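Local coordinates for catechol 2,3-dioxygenase (Pseudomonas sp. KL28, PDB 3HPY) that catalyses the extradiol ring cleavage of catechols, using iron and dioxygen, in a bacterial pathway that degrades long-chain alkylphenols, at the interface of chains A and B and the interface of chains A and C. Residues are numbered along the deposited sequence; one frame, centred on the assembly and turned at random. Chains: chain A/B/C, Catechol 2,3-dioxygenase.

Contact 1: the interface of chains A and B. Residues chain A 224-225, 228, 245-246, 254; chain B 224-225, 228, 245-246, 254.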
# COMPACT_ATOMS: atom_id res chain seq x y z
N TRP A 224 0.07 5.26 -3.20
CA TRP A 224 -0.23 6.17 -2.05
C TRP A 224 1.00 6.10 -1.10
O TRP A 224 1.33 7.11 -0.47
CB TRP A 224 -1.61 5.89 -1.31
CG TRP A 224 -1.99 6.61 0.04
CD1 TRP A 224 -2.34 6.04 1.25
CD2 TRP A 224 -2.06 8.03 0.30
NE1 TRP A 224 -2.58 6.98 2.21
CE2 TRP A 224 -2.42 8.23 1.67
CE3 TRP A 224 -1.82 9.15 -0.50
CZ2 TRP A 224 -2.54 9.52 2.24
CZ3 TRP A 224 -1.94 10.43 0.07
CH2 TRP A 224 -2.30 10.60 1.42
N GLU A 225 1.67 4.96 -0.97
CA GLU A 225 2.80 4.90 -0.05
C GLU A 225 3.96 5.75 -0.54
O GLU A 225 4.70 6.30 0.27
CB GLU A 225 3.25 3.45 0.18
CG GLU A 225 2.13 2.56 0.72
CD GLU A 225 2.63 1.46 1.64
OE1 GLU A 225 3.84 1.13 1.58
OE2 GLU A 225 1.80 0.91 2.41
N LEU A 228 3.43 9.16 0.70
CA LEU A 228 3.82 9.31 2.10
C LEU A 228 5.33 9.50 2.14
O LEU A 228 5.84 10.39 2.82
CB LEU A 228 3.43 8.06 2.89
CG LEU A 228 3.95 7.99 4.34
CD1 LEU A 228 3.35 9.14 5.15
CD2 LEU A 228 3.61 6.64 4.95
N PRO A 245 -0.01 15.47 2.49
CA PRO A 245 -0.72 14.38 1.82
C PRO A 245 -2.23 14.37 2.04
O PRO A 245 -2.71 14.43 3.18
CB PRO A 245 -0.02 13.13 2.35
CG PRO A 245 0.33 13.52 3.73
CD PRO A 245 0.81 14.95 3.60
N THR A 246 -2.96 14.30 0.94
CA THR A 246 -4.41 14.29 1.00
C THR A 246 -5.03 13.89 -0.34
O THR A 246 -4.31 13.66 -1.32
CB THR A 246 -4.93 15.68 1.38
OG1 THR A 246 -6.32 15.60 1.71
CG2 THR A 246 -4.74 16.65 0.20
N CYS A 254 -4.74 11.45 -4.88
CA CYS A 254 -4.02 11.87 -3.68
C CYS A 254 -2.91 12.84 -4.07
O CYS A 254 -2.54 12.90 -5.24
CB CYS A 254 -3.43 10.64 -3.00
SG CYS A 254 -4.55 9.28 -3.15
N TRP B 224 -1.35 2.34 5.66
CA TRP B 224 -1.42 3.70 5.15
C TRP B 224 -2.61 3.87 4.20
O TRP B 224 -3.24 4.92 4.17
CB TRP B 224 -0.12 4.03 4.42
CG TRP B 224 -0.07 5.42 3.81
CD1 TRP B 224 0.30 5.74 2.53
CD2 TRP B 224 -0.35 6.68 4.46
NE1 TRP B 224 0.28 7.10 2.35
CE2 TRP B 224 -0.11 7.70 3.51
CE3 TRP B 224 -0.76 7.03 5.75
CZ2 TRP B 224 -0.28 9.06 3.82
CZ3 TRP B 224 -0.93 8.38 6.06
CH2 TRP B 224 -0.68 9.38 5.09
N GLU B 225 -2.94 2.84 3.43
CA GLU B 225 -4.07 2.97 2.53
C GLU B 225 -5.37 2.97 3.33
O GLU B 225 -6.37 3.56 2.91
CB GLU B 225 -4.08 1.85 1.47
CG GLU B 225 -3.54 2.33 0.11
CD GLU B 225 -3.48 1.24 -0.97
OE1 GLU B 225 -4.42 0.42 -1.07
OE2 GLU B 225 -2.50 1.23 -1.74
N LEU B 228 -6.10 6.46 4.28
CA LEU B 228 -6.71 7.21 3.17
C LEU B 228 -8.21 6.90 3.08
O LEU B 228 -9.04 7.80 2.92
CB LEU B 228 -6.01 6.83 1.85
CG LEU B 228 -6.64 7.25 0.51
CD1 LEU B 228 -6.98 8.73 0.52
CD2 LEU B 228 -5.68 6.94 -0.63
N PRO B 245 -4.73 13.50 6.67
CA PRO B 245 -3.82 12.36 6.77
C PRO B 245 -2.36 12.75 6.66
O PRO B 245 -1.96 13.39 5.69
CB PRO B 245 -4.27 11.45 5.64
CG PRO B 245 -4.78 12.41 4.63
CD PRO B 245 -5.56 13.38 5.46
N THR B 246 -1.56 12.36 7.64
CA THR B 246 -0.15 12.69 7.62
C THR B 246 0.65 11.81 8.57
O THR B 246 0.11 10.84 9.12
CB THR B 246 0.07 14.17 8.01
OG1 THR B 246 1.45 14.52 7.87
CG2 THR B 246 -0.36 14.42 9.45
N CYS B 254 1.31 7.32 11.20
CA CYS B 254 0.59 8.11 10.20
C CYS B 254 -0.86 8.14 10.62
O CYS B 254 -1.52 7.10 10.66
CB CYS B 254 0.69 7.47 8.82
SG CYS B 254 2.35 7.14 8.33
O HOH W 1 1.11 1.02 5.30
O HOH W 2 -0.85 1.07 2.48
O HOH W 3 0.24 2.61 -1.66

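Contact 2: the interface of chains A and C. Residues chain A 229, 232-233, 236; chain C 138-139, 143-144.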
# COMPACT_ATOMS: atom_id res chain seq x y z
N ARG A 229 6.04 8.68 1.37
CA ARG A 229 7.50 8.73 1.29
C ARG A 229 8.00 10.08 0.81
O ARG A 229 8.98 10.61 1.34
CB ARG A 229 8.01 7.65 0.34
CG ARG A 229 9.53 7.70 0.07
CD ARG A 229 9.96 6.51 -0.79
NE ARG A 229 11.39 6.50 -1.11
CZ ARG A 229 11.94 7.18 -2.11
NH1 ARG A 229 11.18 7.94 -2.90
NH2 ARG A 229 13.24 7.09 -2.36
N ASP A 232 7.94 12.47 3.60
CA ASP A 232 9.05 12.31 4.53
C ASP A 232 10.35 12.92 3.98
O ASP A 232 11.08 13.57 4.72
CB ASP A 232 9.26 10.81 4.83
CG ASP A 232 8.02 10.15 5.50
OD1 ASP A 232 7.31 10.83 6.26
OD2 ASP A 232 7.77 8.94 5.29
N ILE A 233 10.63 12.71 2.70
CA ILE A 233 11.85 13.24 2.09
C ILE A 233 11.84 14.76 2.16
O ILE A 233 12.87 15.40 2.39
CB ILE A 233 11.97 12.77 0.62
CG1 ILE A 233 12.00 11.24 0.61
CG2 ILE A 233 13.21 13.38 -0.04
CD1 ILE A 233 12.15 10.59 -0.75
N MET A 236 12.63 15.98 5.70
CA MET A 236 14.07 15.71 5.89
C MET A 236 14.93 16.80 5.28
O MET A 236 16.04 17.10 5.76
CB MET A 236 14.45 14.39 5.19
CG MET A 236 14.10 13.11 5.94
SD MET A 236 14.18 11.65 4.89
CE MET A 236 13.21 10.46 5.85
N PRO C 138 11.71 9.52 10.54
CA PRO C 138 10.99 8.24 10.48
C PRO C 138 11.87 7.10 9.95
O PRO C 138 11.66 5.93 10.28
CB PRO C 138 9.82 8.55 9.55
CG PRO C 138 10.40 9.58 8.63
CD PRO C 138 11.13 10.49 9.59
N TRP C 139 12.86 7.47 9.14
CA TRP C 139 13.80 6.50 8.56
C TRP C 139 14.95 7.23 7.87
O TRP C 139 15.05 8.46 7.93
CB TRP C 139 13.08 5.61 7.54
CG TRP C 139 12.28 6.38 6.52
CD1 TRP C 139 10.98 6.78 6.65
CD2 TRP C 139 12.73 6.89 5.25
NE1 TRP C 139 10.60 7.51 5.55
CE2 TRP C 139 11.65 7.60 4.68
CE3 TRP C 139 13.95 6.83 4.56
CZ2 TRP C 139 11.75 8.23 3.43
CZ3 TRP C 139 14.04 7.46 3.31
CH2 TRP C 139 12.95 8.15 2.76
N ARG C 143 17.03 2.28 5.15
CA ARG C 143 15.75 1.64 4.80
C ARG C 143 15.66 1.25 3.33
O ARG C 143 14.84 0.42 2.95
CB ARG C 143 14.58 2.57 5.14
CG ARG C 143 13.22 1.91 5.05
CD ARG C 143 12.06 2.88 5.26
NE ARG C 143 11.87 3.80 4.14
CZ ARG C 143 10.74 4.46 3.90
NH1 ARG C 143 9.70 4.32 4.71
NH2 ARG C 143 10.65 5.27 2.85
N GLU C 144 16.50 1.85 2.51
CA GLU C 144 16.46 1.57 1.08
C GLU C 144 17.64 0.74 0.60
O GLU C 144 17.77 0.50 -0.60
CB GLU C 144 16.39 2.89 0.32
CG GLU C 144 15.28 3.79 0.82
CD GLU C 144 15.21 5.11 0.08
OE1 GLU C 144 14.74 5.13 -1.07
OE2 GLU C 144 15.64 6.13 0.65
O HOH W 4 7.95 6.56 3.92

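Contact 1: the interface of chains A and B
Two copies of one tryptophan, A:Trp224 and B:Trp224, meet face to face across the two-fold axis that relates chains A and B. In each, CG lies anti to the backbone N (chi1 171° in A, 178° in B), which sends the indole over its counterpart. The five-membered rings overlap most directly, their planes 5° or less from parallel, while the side chains themselves cross at about a right angle.

The same pair exchanges hydrogen bonds. B:Trp224 NE1 donates to the main-chain carbonyl A:Trp224 O at 3.0 Å, and A:Trp224 NE1 returns the bond to B:Trp224 O at 2.9 Å. Each oxygen lies in the plane of its donor ring, yet each N-H arrives from above the carbonyl plane and both bonds are bent.

Leucines close the sandwich from outside: A:Leu228 CB sits over the B:Trp224 face and B:Leu228 CD2 over that of A:Trp224, the latter methyl also touching A:Cys254 SG at 3.6 Å.

Water links the polar rim. Water 2 joins the carboxylate oxygen A:Glu225 OE2, at 2.7 Å, to the amide B:Glu225 N, and water 3 joins A:Glu225 N, at 2.8 Å, to B:Glu225 OE2.

The tryptophans open helix 224-236 in each chain, with the Pro245 loops at the benzo end of the stack and the glutamates at the other.

Contact 2: the interface of chains A and C
A single indole from chain C, that of C:Trp139, illustrates how one side chain can use both its edge and its face against a helix. At the edge, its NE1 donates an almost straight hydrogen bond (174° at H) to the carboxylate oxygen A:Asp232 OD2, 3.2 Å away. The acceptor lies in the indole plane, whereas the N-H meets the carboxylate from above its plane, the two flat groups being turned 72° apart. On one face, the terminal methyl A:Met236 CE rests over the centre of the ring system, 3.5 Å from the centroid of the six-membered ring. C:Pro138 adds apolar contact beside A:Asp232 and A:Met236. A:Ile233 CG1 meets the far rim at C:Trp139 CH2.

Nearer the start of the helix, A:Arg229 and C:Glu144 reach tip to tip in a salt bridge, with A:Arg229 NH2 donating to C:Glu144 OE1 at 2.8 Å. The bond lies close to the guanidinium plane, and the carboxylate is turned steeply against it at 78°.

A second layer appears to position these groups. C:Arg143, its chain bent at chi3, lays its guanidinium over the opposite indole face, offset toward the rim, so C:Trp139 is clasped between a methyl from chain A and a cation from its own chain. Water 4 ties this guanidinium to the aspartate, lying 3.0 Å from C:Arg143 NH1. The same water 4 is 2.8 Å from A:Asp232 OD2, so that oxygen receives the indole N-H as well as meeting the water. The nearby positive charge may favour the ionised carboxylate. A:Arg229 is extended from CG to NE, and A:Ile233 CD1 packs against one face of its guanidinium.

Together these contacts fasten helix 224-236 of one subunit to the segment around 3-10 helix 141-144 of another, supporting assembly of the homotetramer.

Contact 1 and contact 2 lie about 14 Å apart, measured between the centres of their C-alpha atoms, and share helix 224-236 of chain A. Contact 1 uses its first turns, whereas contact 2 begins at A:Arg229, directly after A:Leu228, and runs to the helix end at A:Met236. The partner surfaces differ: contact 1 pairs the helix with the same helix of chain B, and contact 2 sets it against a separate segment of chain C. One short helix thus serves two distinct two-fold interfaces, an economical way of joining neighbouring subunits within the homotetramer.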